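Local coordinates for sugar phosphate isomerase/epimerase (Parabacteroides distasonis, PDB 3L23), which binds a magnesium ion in a xylose isomerase-like TIM barrel and probably acts as an isomerase or epimerase, perhaps on sugar phosphates, at residues A49-G54 with K111-D116; H79-D84 with L125-M130; A247-S252 with K290-Y295. All coordinates share one frame; numbering follows the deposited sequence. Where two conformers were deposited one is given.

Contact 1. Residues A49-G54 with K111-D116. With EDO (1,2-ethanediol), chain E.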
loop_
_atom_site.group_PDB
_atom_site.type_symbol
_atom_site.label_atom_id
_atom_site.label_comp_id
_atom_site.label_asym_id
_atom_site.label_seq_id
_atom_site.Cartn_x
_atom_site.Cartn_y
_atom_site.Cartn_z
ATOM N N ALA A 49 7.664 3.876 -2.985
ATOM C CA ALA A 49 8.220 2.798 -2.201
ATOM C C ALA A 49 9.650 3.180 -2.040
ATOM O O ALA A 49 10.170 4.014 -2.804
ATOM C CB ALA A 49 8.125 1.476 -2.917
ATOM N N GLY A 50 10.310 2.623 -1.039
ATOM C CA GLY A 50 11.751 2.854 -0.915
ATOM C C GLY A 50 12.164 4.155 -0.246
ATOM O O GLY A 50 13.337 4.556 -0.341
ATOM N N TYR A 51 11.219 4.819 0.420
ATOM C CA TYR A 51 11.572 5.949 1.267
ATOM C C TYR A 51 12.473 5.498 2.438
ATOM O O TYR A 51 12.235 4.466 3.064
ATOM C CB TYR A 51 10.342 6.655 1.835
ATOM C CG TYR A 51 10.700 7.521 3.034
ATOM C CD1 TYR A 51 11.184 8.814 2.864
ATOM C CD2 TYR A 51 10.602 7.023 4.341
ATOM C CE1 TYR A 51 11.571 9.591 3.958
ATOM C CE2 TYR A 51 10.967 7.801 5.440
ATOM C CZ TYR A 51 11.440 9.080 5.236
ATOM O OH TYR A 51 11.816 9.876 6.288
ATOM N N GLY A 52 13.503 6.271 2.728
ATOM C CA GLY A 52 14.257 6.095 3.951
ATOM C C GLY A 52 15.214 7.244 4.169
ATOM O O GLY A 52 15.907 7.622 3.254
ATOM N N LYS A 53 15.259 7.763 5.388
ATOM C CA LYS A 53 16.181 8.808 5.765
ATOM C C LYS A 53 16.259 9.963 4.742
ATOM O O LYS A 53 17.320 10.314 4.273
ATOM C CB LYS A 53 17.555 8.153 5.998
ATOM C CG LYS A 53 17.489 6.989 7.018
ATOM C CD LYS A 53 18.856 6.358 7.318
ATOM C CE LYS A 53 18.759 5.449 8.563
ATOM N NZ LYS A 53 20.081 5.141 9.176
ATOM N N GLY A 54 15.109 10.543 4.413
ATOM C CA GLY A 54 15.045 11.685 3.525
ATOM C C GLY A 54 15.350 11.420 2.070
ATOM O O GLY A 54 15.612 12.379 1.321
ATOM N N LYS A 111 7.055 9.691 13.671
ATOM C CA LYS A 111 7.243 11.148 13.752
ATOM C C LYS A 111 8.184 11.660 12.637
ATOM O O LYS A 111 7.815 12.556 11.877
ATOM C CB LYS A 111 7.764 11.578 15.123
ATOM C CG LYS A 111 7.959 13.090 15.217
ATOM C CD LYS A 111 8.129 13.562 16.622
ATOM C CE LYS A 111 8.332 15.108 16.684
ATOM N NZ LYS A 111 8.715 15.481 18.020
ATOM N N ALA A 112 9.366 11.064 12.538
ATOM C CA ALA A 112 10.368 11.470 11.529
ATOM C C ALA A 112 9.879 11.232 10.112
ATOM O O ALA A 112 10.056 12.072 9.236
ATOM C CB ALA A 112 11.643 10.724 11.761
ATOM N N THR A 113 9.276 10.073 9.871
ATOM C CA THR A 113 8.769 9.724 8.554
ATOM C C THR A 113 7.591 10.611 8.123
ATOM O O THR A 113 7.555 11.083 6.979
ATOM C CB THR A 113 8.395 8.234 8.563
ATOM O OG1 THR A 113 9.579 7.510 8.944
ATOM C CG2 THR A 113 7.858 7.750 7.189
ATOM N N ALA A 114 6.652 10.859 9.019
ATOM C CA ALA A 114 5.495 11.698 8.721
ATOM C C ALA A 114 5.931 13.153 8.458
ATOM O O ALA A 114 5.412 13.799 7.532
ATOM C CB ALA A 114 4.460 11.639 9.865
ATOM N N ALA A 115 6.897 13.649 9.235
ATOM C CA ALA A 115 7.448 14.986 9.023
ATOM C C ALA A 115 8.008 15.118 7.608
ATOM O O ALA A 115 7.713 16.106 6.926
ATOM C CB ALA A 115 8.520 15.325 10.073
ATOM N N ASP A 116 8.759 14.110 7.156
ATOM C CA ASP A 116 9.297 14.075 5.796
ATOM C C ASP A 116 8.200 14.041 4.750
ATOM O O ASP A 116 8.280 14.738 3.751
ATOM C CB ASP A 116 10.257 12.875 5.591
ATOM C CG ASP A 116 11.705 13.166 6.045
ATOM O OD1 ASP A 116 12.031 14.323 6.398
ATOM O OD2 ASP A 116 12.540 12.229 6.007
HETATM C C1 EDO E . 13.360 6.900 9.092
HETATM O O1 EDO E . 12.623 8.114 9.121
HETATM C C2 EDO E . 13.261 6.377 7.675
HETATM O O2 EDO E . 14.351 5.521 7.343
#

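Contact 2. Residues H79-D84 with L125-M130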
loop_
_atom_site.group_PDB
_atom_site.type_symbol
_atom_site.label_atom_id
_atom_site.label_comp_id
_atom_site.label_asym_id
_atom_site.label_seq_id
_atom_site.Cartn_x
_atom_site.Cartn_y
_atom_site.Cartn_z
ATOM N N HIS A 79 4.502 4.126 0.679
ATOM C CA HIS A 79 4.620 2.902 1.449
ATOM C C HIS A 79 5.865 2.923 2.276
ATOM O O HIS A 79 6.956 3.024 1.760
ATOM C CB HIS A 79 4.693 1.667 0.556
ATOM C CG HIS A 79 3.368 1.139 0.170
ATOM N ND1 HIS A 79 3.185 -0.150 -0.281
ATOM C CD2 HIS A 79 2.149 1.715 0.187
ATOM C CE1 HIS A 79 1.903 -0.338 -0.529
ATOM N NE2 HIS A 79 1.252 0.775 -0.261
ATOM N N VAL A 80 5.705 2.792 3.584
ATOM C CA VAL A 80 6.828 2.812 4.470
ATOM C C VAL A 80 6.632 1.768 5.571
ATOM O O VAL A 80 5.505 1.472 5.954
ATOM C CB VAL A 80 7.012 4.201 5.125
ATOM C CG1 VAL A 80 7.288 5.276 4.044
ATOM C CG2 VAL A 80 5.780 4.560 5.989
ATOM N N ASN A 81 7.717 1.213 6.072
ATOM C CA ASN A 81 7.634 0.252 7.164
ATOM C C ASN A 81 8.546 0.654 8.326
ATOM O O ASN A 81 9.718 0.966 8.076
ATOM C CB ASN A 81 8.102 -1.125 6.686
ATOM C CG ASN A 81 7.100 -1.828 5.827
ATOM O OD1 ASN A 81 5.941 -2.138 6.241
ATOM N ND2 ASN A 81 7.526 -2.077 4.596
ATOM N N PRO A 82 8.043 0.655 9.575
ATOM C CA PRO A 82 8.912 0.947 10.720
ATOM C C PRO A 82 10.203 0.148 10.806
ATOM O O PRO A 82 10.212 -1.089 10.660
ATOM C CB PRO A 82 8.018 0.625 11.931
ATOM C CG PRO A 82 6.649 0.912 11.430
ATOM C CD PRO A 82 6.636 0.506 10.003
ATOM N N VAL A 83 11.282 0.886 11.034
ATOM C CA VAL A 83 12.605 0.307 11.211
ATOM C C VAL A 83 13.285 0.961 12.387
ATOM O O VAL A 83 12.959 2.088 12.763
ATOM C CB VAL A 83 13.540 0.498 9.969
ATOM C CG1 VAL A 83 13.077 -0.328 8.754
ATOM C CG2 VAL A 83 13.691 1.972 9.627
ATOM N N ASP A 84 14.210 0.209 12.983
ATOM C CA ASP A 84 15.035 0.655 14.080
ATOM C C ASP A 84 16.303 1.184 13.409
ATOM O O ASP A 84 17.124 0.399 12.930
ATOM C CB ASP A 84 15.337 -0.523 15.008
ATOM C CG ASP A 84 16.260 -0.151 16.184
ATOM O OD1 ASP A 84 16.956 0.882 16.116
ATOM O OD2 ASP A 84 16.283 -0.908 17.181
ATOM N N LEU A 125 0.035 8.191 3.892
ATOM C CA LEU A 125 1.222 7.505 4.421
ATOM C C LEU A 125 0.723 6.145 4.908
ATOM O O LEU A 125 -0.161 6.069 5.776
ATOM C CB LEU A 125 1.853 8.317 5.552
ATOM C CG LEU A 125 3.218 7.834 6.030
ATOM C CD1 LEU A 125 4.241 7.768 4.911
ATOM C CD2 LEU A 125 3.725 8.704 7.213
ATOM N N ILE A 126 1.280 5.074 4.335
ATOM C CA ILE A 126 0.706 3.723 4.448
ATOM C C ILE A 126 1.775 2.683 4.803
ATOM O O ILE A 126 2.856 2.678 4.232
ATOM C CB ILE A 126 0.005 3.319 3.132
ATOM C CG1 ILE A 126 -1.197 4.233 2.849
ATOM C CG2 ILE A 126 -0.422 1.845 3.144
ATOM C CD1 ILE A 126 -1.893 4.138 1.483
ATOM N N GLN A 127 1.467 1.841 5.792
ATOM C CA GLN A 127 2.284 0.677 6.170
ATOM C C GLN A 127 1.775 -0.530 5.386
ATOM O O GLN A 127 0.592 -0.864 5.488
ATOM C CB GLN A 127 2.186 0.386 7.655
ATOM C CG GLN A 127 2.963 -0.851 8.024
ATOM C CD GLN A 127 3.042 -1.030 9.496
ATOM O OE1 GLN A 127 3.048 -0.038 10.249
ATOM N NE2 GLN A 127 3.120 -2.292 9.944
ATOM N N PRO A 128 2.635 -1.142 4.554
ATOM C CA PRO A 128 2.199 -2.301 3.723
ATOM C C PRO A 128 2.536 -3.694 4.205
ATOM O O PRO A 128 2.060 -4.654 3.599
ATOM C CB PRO A 128 2.931 -2.035 2.419
ATOM C CG PRO A 128 4.268 -1.528 2.899
ATOM C CD PRO A 128 3.979 -0.686 4.143
HETATM N N MSE A 129 3.335 -3.858 5.263
HETATM C CA MSE A 129 3.718 -5.174 5.752
HETATM C C MSE A 129 3.128 -5.466 7.134
HETATM O O MSE A 129 3.164 -4.635 8.003
HETATM C CB MSE A 129 5.252 -5.327 5.827
HETATM C CG MSE A 129 5.742 -6.755 6.150
HETATM SE SE MSE A 129 5.141 -8.073 4.701
HETATM C CE MSE A 129 5.534 -6.947 3.360
HETATM N N MSE A 130 2.585 -6.671 7.303
HETATM C CA MSE A 130 1.983 -7.072 8.560
HETATM C C MSE A 130 3.039 -7.368 9.628
HETATM O O MSE A 130 4.034 -8.092 9.365
HETATM C CB MSE A 130 1.126 -8.341 8.351
HETATM C CG MSE A 130 0.132 -8.551 9.458
HETATM SE SE MSE A 130 -0.839 -10.233 9.297
HETATM C CE MSE A 130 0.408 -11.370 9.818
HETATM O O HOH W 1 6.143 -3.498 9.043
#

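Contact 3. Residues A247-S252 with K290-Y295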
loop_
_atom_site.group_PDB
_atom_site.type_symbol
_atom_site.label_atom_id
_atom_site.label_comp_id
_atom_site.label_asym_id
_atom_site.label_seq_id
_atom_site.Cartn_x
_atom_site.Cartn_y
_atom_site.Cartn_z
ATOM N N ALA A 247 -0.126 -10.990 -13.063
ATOM C CA ALA A 247 0.861 -10.243 -13.857
ATOM C C ALA A 247 0.129 -9.167 -14.646
ATOM O O ALA A 247 -0.521 -8.340 -14.044
ATOM C CB ALA A 247 1.661 -11.176 -14.767
ATOM N N VAL A 248 0.208 -9.148 -15.978
ATOM C CA VAL A 248 -0.528 -8.130 -16.709
ATOM C C VAL A 248 -2.041 -8.292 -16.499
ATOM O O VAL A 248 -2.587 -9.411 -16.568
ATOM C CB VAL A 248 -0.174 -8.150 -18.221
ATOM C CG1 VAL A 248 -1.096 -7.214 -18.975
ATOM C CG2 VAL A 248 1.321 -7.799 -18.361
ATOM N N PHE A 249 -2.710 -7.158 -16.256
ATOM C CA PHE A 249 -4.144 -7.151 -16.009
ATOM C C PHE A 249 -4.916 -7.910 -17.077
ATOM O O PHE A 249 -4.697 -7.734 -18.297
ATOM C CB PHE A 249 -4.715 -5.749 -15.944
ATOM C CG PHE A 249 -4.183 -4.877 -14.849
ATOM C CD1 PHE A 249 -3.458 -5.369 -13.760
ATOM C CD2 PHE A 249 -4.433 -3.541 -14.903
ATOM C CE1 PHE A 249 -3.013 -4.523 -12.778
ATOM C CE2 PHE A 249 -4.020 -2.685 -13.920
ATOM C CZ PHE A 249 -3.350 -3.160 -12.842
ATOM N N GLY A 250 -5.825 -8.772 -16.618
ATOM C CA GLY A 250 -6.699 -9.510 -17.502
ATOM C C GLY A 250 -6.171 -10.758 -18.156
ATOM O O GLY A 250 -6.879 -11.393 -18.888
ATOM N N GLN A 251 -4.934 -11.132 -17.889
ATOM C CA GLN A 251 -4.341 -12.311 -18.545
ATOM C C GLN A 251 -4.400 -13.597 -17.729
ATOM O O GLN A 251 -4.008 -14.645 -18.218
ATOM C CB GLN A 251 -2.901 -11.977 -18.948
ATOM C CG GLN A 251 -2.905 -10.844 -20.009
ATOM C CD GLN A 251 -1.586 -10.625 -20.703
ATOM O OE1 GLN A 251 -0.572 -11.283 -20.417
ATOM N NE2 GLN A 251 -1.582 -9.668 -21.635
ATOM N N SER A 252 -4.954 -13.524 -16.525
ATOM C CA SER A 252 -5.106 -14.702 -15.678
ATOM C C SER A 252 -6.580 -14.998 -15.570
ATOM O O SER A 252 -7.417 -14.217 -16.037
ATOM C CB SER A 252 -4.555 -14.428 -14.281
ATOM O OG SER A 252 -5.477 -13.715 -13.517
ATOM N N LYS A 290 3.266 -0.847 -18.912
ATOM C CA LYS A 290 2.575 -0.295 -20.081
ATOM C C LYS A 290 1.299 -1.046 -20.402
ATOM O O LYS A 290 0.238 -0.436 -20.583
ATOM C CB LYS A 290 3.509 -0.348 -21.283
ATOM C CG LYS A 290 2.919 0.108 -22.644
ATOM C CD LYS A 290 2.592 1.599 -22.647
ATOM C CE LYS A 290 2.459 2.213 -24.077
ATOM N NZ LYS A 290 1.364 1.522 -24.899
ATOM N N ASP A 291 1.394 -2.367 -20.425
ATOM C CA ASP A 291 0.266 -3.208 -20.759
ATOM C C ASP A 291 -0.870 -3.040 -19.731
ATOM O O ASP A 291 -2.060 -3.055 -20.090
ATOM C CB ASP A 291 0.687 -4.673 -20.850
ATOM C CG ASP A 291 1.487 -5.002 -22.105
ATOM O OD1 ASP A 291 1.587 -4.171 -23.054
ATOM O OD2 ASP A 291 1.987 -6.140 -22.180
ATOM N N CYS A 292 -0.500 -2.900 -18.456
ATOM C CA CYS A 292 -1.497 -2.616 -17.403
ATOM C C CYS A 292 -2.240 -1.275 -17.638
ATOM O O CYS A 292 -3.454 -1.189 -17.491
ATOM C CB CYS A 292 -0.880 -2.641 -16.018
ATOM S SG CYS A 292 -0.330 -4.314 -15.507
ATOM N N ALA A 293 -1.504 -0.218 -17.993
ATOM C CA ALA A 293 -2.108 1.070 -18.301
ATOM C C ALA A 293 -3.040 0.928 -19.481
ATOM O O ALA A 293 -4.146 1.446 -19.452
ATOM C CB ALA A 293 -1.008 2.135 -18.628
ATOM N N ASP A 294 -2.604 0.213 -20.515
ATOM C CA ASP A 294 -3.373 0.072 -21.738
ATOM C C ASP A 294 -4.673 -0.666 -21.452
ATOM O O ASP A 294 -5.706 -0.318 -21.986
ATOM C CB ASP A 294 -2.572 -0.664 -22.820
ATOM C CG ASP A 294 -1.430 0.170 -23.414
ATOM O OD1 ASP A 294 -1.471 1.396 -23.245
ATOM O OD2 ASP A 294 -0.510 -0.425 -24.073
ATOM N N TYR A 295 -4.642 -1.657 -20.570
ATOM C CA TYR A 295 -5.850 -2.353 -20.165
ATOM C C TYR A 295 -6.843 -1.371 -19.578
ATOM O O TYR A 295 -8.013 -1.365 -19.952
ATOM C CB TYR A 295 -5.496 -3.462 -19.161
ATOM C CG TYR A 295 -6.683 -4.176 -18.588
ATOM C CD1 TYR A 295 -7.352 -3.679 -17.483
ATOM C CD2 TYR A 295 -7.128 -5.364 -19.137
ATOM C CE1 TYR A 295 -8.462 -4.304 -16.972
ATOM C CE2 TYR A 295 -8.223 -6.032 -18.583
ATOM C CZ TYR A 295 -8.873 -5.488 -17.491
ATOM O OH TYR A 295 -9.977 -6.102 -16.927
HETATM O O HOH W 2 0.396 -8.376 -22.886
#

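Contact 1. Residues A49-G54 with K111-D116
Tyr51 meets helix 103-119 with the hydroxyl end of its ring, and Asp116 receives it. The phenol OH donates to Asp116 OD2 over a very short 2.5 Å. The two side chains cross at about a right angle, with the ring and carboxylate planes 79° apart, and OD2 lies in the plane of the ring at its edge. Tyr51 CG stands anti to the backbone N (chi1 162°), a position that directs the side chain toward the helix. One turn earlier on the helix, Thr113 crosses the ring obliquely and brings its methyl CG2 to 3.6 Å from Tyr51 CE2. The hydroxyl of Thr113 is held by the carbonyl of Tyr109, and its OG1 also accepts a bond of 3.1 Å from O1 of a 1,2-ethanediol molecule, probably a crystallisation additive. The same O1 makes a weak, 3.4 Å bond to Tyr51 OH, so the diol spans the two side chains, weakly at the tyrosine end. His117 adds an edge-to-face ring contact to Tyr51. Away from the metal site, this tyrosine-aspartate pair ties the C-terminal end of strand 45-52 to a helix on the outside of the barrel, the strand-to-helix packing of a TIM barrel.

Contact 2. Residues H79-D84 with L125-M130
His79 has CG anti to its carbonyl carbon (chi1 -86°), and Asn81 has the same choice (chi1 -75°); the imidazole and the carboxamide both come up against Pro128. The contact joins the C-terminal ends of two neighbouring parallel strands, 74-79 and 124-127, in the xylose isomerase-like TIM barrel, next to the magnesium site. His79 pairs with Ile126 in the parallel bridge, and Val80 N donates to Ile126 O at 2.9 Å in a nearly straight bond. Beyond it regular pairing gives way to side-chain packing and a CA-H...O contact from Gln127 CA to Val80 O.

Pro128 CB sits over one face of the His79 ring, 3.3 Å from ND1, the two side chains sliding past each other in opposite directions, while Ile126 CG2 approaches the ring obliquely. Glu214 is hydrogen-bonded to NE2, and the metal ligands His165 and His242 also pack against the imidazole. Together these neighbours are likely to fix its rotation beside the magnesium ion, about 5 Å from its side chain. Pro128 O is hydrogen-bonded to ND1 of the ligand His165, consistent with a second-shell role.

Away from the imidazole, Val80 CG2 packs at 3.7 Å on Leu125 CD1, the side chains crossing at about a right angle. Asn81 and Pro128 reach toward each other tip to tip, with OD1 3.2 Å from Pro128 CD. Asn81 OD1 also accepts a weak bond from Met129 N and one from a water. Gln127, extended beyond CG, has its NE2 shared between Tyr98 OH and its own chain: NE2 donates to Met129 O at 3.0 Å, almost perfectly straight at 178°, with that oxygen lying in the amide plane.

Contact 3. Residues A247-S252 with K290-Y295
An aromatic and sulfur packing contact, with no direct hydrogen bond across it, fastens the loop after strand 238-243 to helix 285-298 on the outer layer of the TIM barrel. Phe249, in a type II beta turn from Val248 to Gln251, is its centre. Cys292 lies over one face of the phenyl ring, SG 3.8 Å from the ring centroid and 14° off the normal. Tyr295 has CG anti to its backbone N (chi1 175°) and offers a face to Phe249, whose CB stands 3.8 Å from the tyrosine centroid; the edge of the phenyl ring points the same way, in an offset edge-to-face pair with planes at 82°. An alanine at Phe249 would probably open a gap over Cys292 and deprive Tyr295 of its edge-to-face partner, although CB would still cover the tyrosine face. Beside the rings, Val248 CG1 packs on Asp291 CB at 3.6 Å. The carboxylate of Asp291 has a salt bridge to Arg283. Val274 of strand 272-274 touches both Phe249 and Cys292, and Phe257 of helix 257-267 meets the Phe249 ring, so the Phe249 side chain lies among helices 257-267 and 285-298 and strand 272-274.

Contact 2 is the buried one, contact 1 lies at the surface and contact 3 is partly buried. Contacts 1 and 2 adjoin and reach the same sheet: helix 103-119 leads into strand 124-127, their segments alternate along the chain, and Val80 packs against both Tyr51 and Thr113. Contact 3 stands apart, its centre about 31 Å from that of contact 1 and on the opposite side of the chain's centre. The chemistry changes with place. Strand pairing and a histidine-proline contact mark the inner site near magnesium, a tyrosine-carboxylate bond joins strand and helix outside it, and contact 3 relies on ring and sulfur packing to hold a loop on a helix.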